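Local coordinates for tail fiber protein (Pseudomonas aeruginosa, PDB 6CL6) that forms the trimeric receptor-binding fiber of the R2 pyocin, a contractile injection system, and binds the receptor on target bacterial cells, at the interface of chains A and B. Sequence-based numbering; all coordinates share one arbitrary frame. Chains: chain A/B, Tail fiber protein.

Contact 1: the interface of chains A and B. Residues chain A 40-42, 46, 59, 73, 93; chain B 78-80.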
# COMPACT_ATOMS: atom_id res chain seq x y z
N LEU A 40 -45.46 -2.92 63.80
CA LEU A 40 -44.34 -3.03 64.72
C LEU A 40 -43.70 -4.41 64.60
O LEU A 40 -44.37 -5.43 64.77
CB LEU A 40 -44.80 -2.79 66.15
CG LEU A 40 -45.31 -1.36 66.42
CD1 LEU A 40 -45.91 -1.32 67.85
CD2 LEU A 40 -44.26 -0.38 66.27
N ALA A 41 -42.40 -4.43 64.33
CA ALA A 41 -41.66 -5.67 64.11
C ALA A 41 -41.10 -6.18 65.43
O ALA A 41 -39.94 -6.50 65.55
CB ALA A 41 -40.57 -5.45 63.08
N THR A 42 -41.97 -6.24 66.44
CA THR A 42 -41.53 -6.48 67.81
C THR A 42 -42.13 -7.73 68.45
O THR A 42 -41.93 -7.95 69.66
CB THR A 42 -41.88 -5.28 68.71
OG1 THR A 42 -43.28 -5.09 68.68
CG2 THR A 42 -41.20 -4.04 68.24
N ASN A 46 -35.36 -10.40 68.06
CA ASN A 46 -34.73 -10.00 66.81
C ASN A 46 -33.65 -10.97 66.33
O ASN A 46 -32.86 -10.62 65.43
CB ASN A 46 -34.15 -8.58 66.94
CG ASN A 46 -33.00 -8.50 67.93
OD1 ASN A 46 -32.38 -9.51 68.28
ND2 ASN A 46 -32.71 -7.29 68.37
N LEU A 59 -38.46 -8.82 62.70
CA LEU A 59 -37.18 -8.20 62.39
C LEU A 59 -36.09 -9.13 62.92
O LEU A 59 -36.13 -9.51 64.09
CB LEU A 59 -37.02 -6.83 63.02
CG LEU A 59 -35.66 -6.11 63.00
CD1 LEU A 59 -35.26 -5.72 61.59
CD2 LEU A 59 -35.69 -4.90 63.90
N TYR A 73 -36.32 -6.66 58.04
CA TYR A 73 -37.75 -6.83 58.29
C TYR A 73 -38.28 -7.90 57.36
O TYR A 73 -37.98 -7.89 56.15
CB TYR A 73 -38.52 -5.54 58.03
CG TYR A 73 -38.10 -4.35 58.84
CD1 TYR A 73 -37.12 -3.49 58.39
CD2 TYR A 73 -38.74 -4.07 60.03
CE1 TYR A 73 -36.78 -2.38 59.17
CE2 TYR A 73 -38.43 -2.98 60.77
CZ TYR A 73 -37.45 -2.16 60.35
OH TYR A 73 -37.16 -1.06 61.15
N TYR A 93 -32.90 -3.37 57.08
CA TYR A 93 -33.02 -2.56 58.30
C TYR A 93 -32.10 -1.35 58.34
O TYR A 93 -32.38 -0.39 59.08
CB TYR A 93 -32.73 -3.45 59.49
CG TYR A 93 -32.83 -2.84 60.86
CD1 TYR A 93 -34.04 -2.40 61.38
CD2 TYR A 93 -31.71 -2.74 61.67
CE1 TYR A 93 -34.12 -1.86 62.65
CE2 TYR A 93 -31.77 -2.20 62.95
CZ TYR A 93 -32.97 -1.76 63.42
OH TYR A 93 -33.02 -1.23 64.69
N PHE B 78 -41.83 -0.81 61.40
CA PHE B 78 -41.15 -0.02 62.43
C PHE B 78 -40.43 -0.85 63.49
O PHE B 78 -40.82 -1.96 63.83
CB PHE B 78 -42.16 0.88 63.15
CG PHE B 78 -42.98 1.75 62.22
CD1 PHE B 78 -42.46 2.89 61.68
CD2 PHE B 78 -44.30 1.40 61.93
CE1 PHE B 78 -43.26 3.71 60.84
CE2 PHE B 78 -45.07 2.16 61.14
CZ PHE B 78 -44.56 3.35 60.60
N TYR B 79 -39.37 -0.23 64.06
CA TYR B 79 -38.69 -0.81 65.21
C TYR B 79 -37.87 0.27 65.89
O TYR B 79 -37.10 0.98 65.20
CB TYR B 79 -37.81 -2.00 64.76
CG TYR B 79 -37.15 -2.72 65.92
CD1 TYR B 79 -35.94 -2.28 66.43
CD2 TYR B 79 -37.73 -3.85 66.48
CE1 TYR B 79 -35.33 -2.95 67.50
CE2 TYR B 79 -37.14 -4.52 67.56
CZ TYR B 79 -35.94 -4.05 68.06
OH TYR B 79 -35.33 -4.68 69.11
N PRO B 80 -37.93 0.37 67.24
CA PRO B 80 -38.64 -0.48 68.22
C PRO B 80 -40.06 -0.03 68.52
O PRO B 80 -40.77 -0.69 69.27
CB PRO B 80 -37.77 -0.36 69.47
CG PRO B 80 -37.24 0.96 69.40
CD PRO B 80 -36.95 1.24 67.93

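Contact 2: the interface of chains A and B. Residues chain A 335, 337-339; chain B 309, 340, 358.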
# COMPACT_ATOMS: atom_id res chain seq x y z
N PHE A 335 72.78 1.80 -87.19
CA PHE A 335 73.03 2.77 -88.25
C PHE A 335 74.53 2.92 -88.53
O PHE A 335 75.37 2.87 -87.62
CB PHE A 335 72.45 4.14 -87.87
CG PHE A 335 72.99 4.70 -86.58
CD1 PHE A 335 74.23 5.30 -86.50
CD2 PHE A 335 72.19 4.68 -85.43
CE1 PHE A 335 74.70 5.84 -85.33
CE2 PHE A 335 72.65 5.21 -84.25
CZ PHE A 335 73.90 5.79 -84.17
N PRO A 337 77.90 4.38 -88.67
CA PRO A 337 78.39 5.50 -87.84
C PRO A 337 79.23 6.49 -88.60
O PRO A 337 79.72 7.47 -88.01
CB PRO A 337 79.21 4.79 -86.76
CG PRO A 337 79.73 3.59 -87.45
CD PRO A 337 78.68 3.15 -88.45
N GLY A 338 79.42 6.28 -89.92
CA GLY A 338 80.10 7.22 -90.78
C GLY A 338 79.26 8.37 -91.28
O GLY A 338 79.78 9.23 -91.98
N THR A 339 77.97 8.42 -90.91
CA THR A 339 77.07 9.47 -91.35
C THR A 339 76.20 9.93 -90.18
O THR A 339 76.24 9.35 -89.11
CB THR A 339 76.22 8.97 -92.54
OG1 THR A 339 75.53 10.07 -93.12
CG2 THR A 339 75.20 7.95 -92.08
N ASP B 309 82.35 5.27 -82.70
CA ASP B 309 81.57 4.75 -83.82
C ASP B 309 81.15 3.30 -83.63
O ASP B 309 81.26 2.48 -84.55
CB ASP B 309 82.35 4.88 -85.14
CG ASP B 309 82.43 6.30 -85.68
OD1 ASP B 309 81.50 7.11 -85.46
OD2 ASP B 309 83.44 6.62 -86.36
N ASP B 340 78.99 14.19 -86.81
CA ASP B 340 77.85 13.52 -86.21
C ASP B 340 78.19 12.97 -84.83
O ASP B 340 79.30 12.48 -84.58
CB ASP B 340 77.37 12.37 -87.10
CG ASP B 340 78.49 11.48 -87.59
OD1 ASP B 340 79.26 11.94 -88.46
OD2 ASP B 340 78.60 10.31 -87.11
N GLY B 358 77.55 7.25 -82.30
CA GLY B 358 77.93 7.67 -83.64
C GLY B 358 79.10 8.66 -83.68
O GLY B 358 79.59 8.96 -84.74
O HOH W 1 76.60 9.51 -85.98

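Contact 3: the interface of chains A and B. Residues chain A 17-20; chain B 22-25.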
# COMPACT_ATOMS: atom_id res chain seq x y z
N GLY A 17 -66.83 -13.54 79.86
CA GLY A 17 -66.17 -13.52 78.56
C GLY A 17 -67.16 -13.22 77.46
O GLY A 17 -68.29 -13.70 77.46
N LEU A 18 -66.74 -12.38 76.51
CA LEU A 18 -67.59 -11.91 75.44
C LEU A 18 -67.06 -12.40 74.10
O LEU A 18 -65.85 -12.58 73.92
CB LEU A 18 -67.67 -10.38 75.42
CG LEU A 18 -68.07 -9.70 76.72
CD1 LEU A 18 -68.10 -8.20 76.54
CD2 LEU A 18 -69.41 -10.22 77.19
N ASP A 19 -67.98 -12.61 73.17
CA ASP A 19 -67.61 -12.86 71.79
C ASP A 19 -67.27 -11.54 71.12
O ASP A 19 -67.76 -10.48 71.51
CB ASP A 19 -68.75 -13.55 71.04
CG ASP A 19 -68.33 -14.06 69.68
OD1 ASP A 19 -67.70 -15.14 69.62
OD2 ASP A 19 -68.61 -13.38 68.66
N ALA A 20 -66.41 -11.61 70.08
CA ALA A 20 -66.01 -10.39 69.38
C ALA A 20 -67.22 -9.67 68.79
O ALA A 20 -67.18 -8.45 68.61
CB ALA A 20 -65.02 -10.73 68.27
N LYS B 22 -61.00 -9.83 77.75
CA LYS B 22 -62.39 -10.15 77.95
C LYS B 22 -63.04 -10.66 76.67
O LYS B 22 -64.10 -11.28 76.74
CB LYS B 22 -63.14 -8.91 78.48
CG LYS B 22 -64.56 -9.20 79.00
CD LYS B 22 -64.56 -10.12 80.23
CE LYS B 22 -63.86 -9.49 81.43
NZ LYS B 22 -63.93 -10.35 82.65
N LEU B 23 -62.45 -10.39 75.51
CA LEU B 23 -62.94 -10.98 74.25
C LEU B 23 -62.31 -12.35 74.12
O LEU B 23 -61.16 -12.49 73.71
CB LEU B 23 -62.60 -10.09 73.05
CG LEU B 23 -63.24 -8.70 72.97
CD1 LEU B 23 -63.05 -8.18 71.54
CD2 LEU B 23 -64.72 -8.69 73.34
N VAL B 24 -63.11 -13.39 74.37
CA VAL B 24 -62.59 -14.74 74.45
C VAL B 24 -62.91 -15.57 73.22
O VAL B 24 -62.47 -16.73 73.14
CB VAL B 24 -63.15 -15.44 75.73
CG1 VAL B 24 -62.85 -14.61 76.95
CG2 VAL B 24 -64.65 -15.66 75.59
N SER B 25 -63.64 -15.03 72.26
CA SER B 25 -64.00 -15.82 71.09
C SER B 25 -64.43 -14.91 69.95
O SER B 25 -64.66 -13.71 70.13
CB SER B 25 -65.14 -16.81 71.43
OG SER B 25 -66.32 -16.10 71.76

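Contact 4: the interface of chains A and B. Residues chain A 73, 92-94, 96; chain B 85-86, 103-105, 115.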
# COMPACT_ATOMS: atom_id res chain seq x y z
N TYR A 73 -36.32 -6.66 58.04
CA TYR A 73 -37.75 -6.83 58.29
C TYR A 73 -38.28 -7.90 57.36
O TYR A 73 -37.98 -7.89 56.15
CB TYR A 73 -38.52 -5.54 58.03
CG TYR A 73 -38.10 -4.35 58.84
CD1 TYR A 73 -37.12 -3.49 58.39
CD2 TYR A 73 -38.74 -4.07 60.03
CE1 TYR A 73 -36.78 -2.38 59.17
CE2 TYR A 73 -38.43 -2.98 60.77
CZ TYR A 73 -37.45 -2.16 60.35
OH TYR A 73 -37.16 -1.06 61.15
N SER A 92 -34.47 -4.30 53.99
CA SER A 92 -33.30 -4.06 54.82
C SER A 92 -33.64 -3.17 56.00
O SER A 92 -34.49 -2.28 55.92
CB SER A 92 -32.18 -3.43 53.97
OG SER A 92 -32.68 -2.29 53.26
N TYR A 93 -32.90 -3.37 57.08
CA TYR A 93 -33.02 -2.56 58.30
C TYR A 93 -32.10 -1.35 58.34
O TYR A 93 -32.38 -0.39 59.08
CB TYR A 93 -32.73 -3.45 59.49
CG TYR A 93 -32.83 -2.84 60.86
CD1 TYR A 93 -34.04 -2.40 61.38
CD2 TYR A 93 -31.71 -2.74 61.67
CE1 TYR A 93 -34.12 -1.86 62.65
CE2 TYR A 93 -31.77 -2.20 62.95
CZ TYR A 93 -32.97 -1.76 63.42
OH TYR A 93 -33.02 -1.23 64.69
N ASN A 94 -31.00 -1.36 57.58
CA ASN A 94 -30.02 -0.28 57.65
C ASN A 94 -29.04 -0.42 56.49
O ASN A 94 -29.09 -1.37 55.73
CB ASN A 94 -29.28 -0.34 59.00
CG ASN A 94 -28.39 -1.55 59.11
OD1 ASN A 94 -28.84 -2.69 59.08
ND2 ASN A 94 -27.08 -1.31 59.24
N THR A 96 -28.20 -0.09 53.52
CA THR A 96 -28.63 0.01 52.12
C THR A 96 -30.14 -0.20 52.06
O THR A 96 -30.76 -0.61 53.04
CB THR A 96 -27.95 -1.04 51.24
OG1 THR A 96 -28.39 -2.34 51.64
CG2 THR A 96 -26.43 -1.01 51.36
N ASN B 85 -36.95 3.47 63.93
CA ASN B 85 -36.40 3.05 62.66
C ASN B 85 -37.52 2.45 61.80
O ASN B 85 -38.47 1.87 62.33
CB ASN B 85 -35.32 2.00 62.86
CG ASN B 85 -34.13 2.51 63.65
OD1 ASN B 85 -33.69 3.66 63.47
ND2 ASN B 85 -33.61 1.67 64.55
N ALA B 86 -37.37 2.55 60.49
CA ALA B 86 -38.44 2.10 59.62
C ALA B 86 -37.91 1.61 58.28
O ALA B 86 -36.89 2.08 57.78
CB ALA B 86 -39.46 3.22 59.36
N VAL B 103 -35.21 2.97 53.66
CA VAL B 103 -35.01 2.62 55.06
C VAL B 103 -34.49 3.83 55.82
O VAL B 103 -33.77 4.67 55.27
CB VAL B 103 -34.05 1.41 55.19
CG1 VAL B 103 -32.66 1.80 54.64
CG2 VAL B 103 -33.97 0.93 56.63
N SER B 104 -34.89 3.93 57.08
CA SER B 104 -34.29 4.86 58.04
C SER B 104 -33.74 4.05 59.21
O SER B 104 -34.49 3.33 59.88
CB SER B 104 -35.30 5.87 58.56
OG SER B 104 -34.74 6.64 59.63
N TYR B 105 -32.45 4.22 59.49
CA TYR B 105 -31.81 3.68 60.66
C TYR B 105 -30.97 4.75 61.33
O TYR B 105 -30.19 5.43 60.66
CB TYR B 105 -30.90 2.50 60.31
CG TYR B 105 -30.11 2.08 61.49
CD1 TYR B 105 -30.68 1.26 62.48
CD2 TYR B 105 -28.79 2.49 61.67
CE1 TYR B 105 -29.96 0.89 63.59
CE2 TYR B 105 -28.07 2.10 62.78
CZ TYR B 105 -28.66 1.30 63.73
OH TYR B 105 -27.96 0.92 64.83
N LEU B 115 -32.35 6.75 53.95
CA LEU B 115 -31.55 6.45 52.78
C LEU B 115 -32.36 6.66 51.51
O LEU B 115 -33.59 6.69 51.54
CB LEU B 115 -31.06 5.02 52.85
CG LEU B 115 -30.28 4.63 54.10
CD1 LEU B 115 -29.71 3.19 53.93
CD2 LEU B 115 -29.18 5.59 54.40
O HOH W 2 -35.02 0.39 59.86

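Contact 1: the interface of chains A and B
The aromatic ring of B:Tyr79 packs into the flank of chain A, where the methyl CD2 of A:Leu59 sits on one of its faces. This is a side-by-side subunit contact of a trimeric phage-type tail fiber, reinforced by a short parallel beta bridge between A:Leu40 and B:Phe78. A:Leu59 CD2 is 3.5 Å from the ring centroid, a CH-pi contact, and is displaced toward the CG end of the ring. Two torsions set up this meeting: CG of B:Tyr79 is anti to its backbone N (chi1 -176°), and CG of A:Leu59 is anti to its own (chi1 170°), and the two side chains meet at about a right angle. B:Pro80, joined to the tyrosine by a cis peptide bond, places its CB over the opposite face, which leaves the ring sandwiched between a leucine of the neighbour and a proline of its own chain. Obliquely above the ring on the leucine face, the phenol OH of A:Tyr93 is 3.6 Å from CD1 of B:Tyr79. CD2 is met from opposite faces, by the carbonyl O of A:Ala41 (3.6 Å) from the leucine side and the methyl CG2 of A:Thr42 (3.9 Å) from the proline side. This methyl also lies 3.5 Å from the carbonyl O of B:Pro80. The backbone N of A:Ala41 donates a nearly straight hydrogen bond of 3.0 Å to the carbonyl O of B:Phe78. Beside this bond, A:Leu40 CD2 packs loosely on CB of B:Phe78.

Contact 2: the interface of chains A and B
This is a small loop-to-loop interface between neighbouring subunits of the fiber trimer, in which a turn of chain A brings carbonyl oxygens up to two aspartates of chain B at a calcium site. A:Pro337 is at its centre. Its carbonyl O lies 3.1 Å from the carboxylate OD1 of B:Asp309 and 3.2 Å from the carboxylate OD2 of B:Asp340, with the carbonyl O of B:Gly358 at 3.6 Å. None of these oxygens has a hydrogen to donate unless a carboxylate is protonated, so they would be expected to repel one another. Because B:Asp309 and B:Gly358 bind calcium, a calcium ion among them probably offsets the repulsion, and the geometry suggests that A:Pro337 O and B:Asp340 could face the same ion. The pyrrolidine ring of A:Pro337 also crosses B:Asp309 at a slant, its CB 3.5 Å from the aspartate CB. CG of B:Asp340 lies between its backbone N and carbonyl carbon (chi1 47°), which turns the carboxylate toward the turn of chain A; there its OD2 is 3.2 Å from the carbonyl O of A:Thr339 as well. A water near A:Thr339 O and this OD2 may bridge them, although its approach to the carboxylate is doubtfully short. A:Phe335 only grazes B:Gly358, with CE1 4.1 Å from the glycine CA. The site probably uses the metal to lock loops of adjacent subunits together at the C-terminal end of the fiber.

Contact 3: the interface of chains A and B
The hydroxyl OG of B:Ser25 donates a short hydrogen bond of 2.7 Å to the carboxylate OD1 of A:Asp19. It reaches this oxygen on its anti side, 19° out of the carboxylate plane. Two rotations bring the groups together: OG of B:Ser25 lies between its backbone N and carbonyl carbon (chi1 65°), while CG of A:Asp19 is anti to its backbone N (chi1 -169°), swinging the carboxylate over to the serine. The backbone of B:Ser25 serves the same stretch of chain A, its carbonyl O accepting a bond of 2.7 Å from the N of A:Ala20; the bond is bent, and its donor is tilted from the carbonyl plane. Thus one serine grips both the aspartate side chain and the first residue of the 3-10 helix 20-22 in chain A. Upstream, strands 18-19 of chain A and 23-25 of chain B pair in parallel. A:Leu18 works in both directions, its N giving a bond of 2.9 Å to B:Lys22 O and its carbonyl O taking one of 2.9 Å from B:Val24 N. Apolar groups flank the pairing on either side: CD2 of B:Leu23 lies 4.0 Å from A:Leu18 CB, and CG1 of B:Val24 rests 3.8 Å from A:Gly17 CA. By joining the backbones of two subunits in a small intermolecular sheet, the site probably helps to hold the chains in register close to the N-terminal end of this fiber fragment.

Contact 4: the interface of chains A and B
A:Tyr93 meets B:Tyr105 edge-to-face in this side-by-side packing of two beta-rich subunits of the tail fiber trimer. The ring centroids are 5.3 Å apart and the planes 60° from each other, with CE1 of B:Tyr105 approaching A:Tyr93 CE2 at 3.6 Å. CG of B:Tyr105 is anti to its backbone N (chi1 172°), which carries the ring to A:Tyr93. At the base of this side chain, CB packs 3.5 Å from CB of A:Asn94. The phenol OH of A:Tyr93 accepts a hydrogen bond of 3.0 Å from the amide ND2 of B:Asn85, a bent one (130° at the hydrogen) that comes in tilted from the amide plane. B:Val103 inserts its two methyls among backbone carbonyls of chain A: CG2 is 3.3 Å from A:Ser92 O, and CG1 is 3.5 Å from A:Thr96 O. Between the chains a water bridges the hydroxyl of A:Tyr73, the carbonyl O of A:Tyr93 at 2.9 Å and that of B:Ser104, with a weak contact to B:Ala86 O. CE1 of A:Tyr73 also touches the edge of the A:Tyr93 ring in its plane, supporting it from within chain A. The turn that carries A:Asn94 is pinned by a bond of 2.6 Å from A:Ser92 OG to A:Thr96 O.

Contacts 1 and 4 belong to one continuous interface: their centres are about 10 Å apart and both use A:Tyr73 and A:Tyr93, so the two tyrosines connect what chain A offers to successive stretches of chain B, strand 72-79 in contact 1 and strands 85-92 and 99-104 in contact 4. Contact 3 lies about 29 Å from contact 1 and 38 Å from contact 4. Contact 2 is remote, about 183 Å from contact 4 and 217 Å from contact 3. The same two chains therefore meet near both ends of the elongated trimer, by means that differ from place to place.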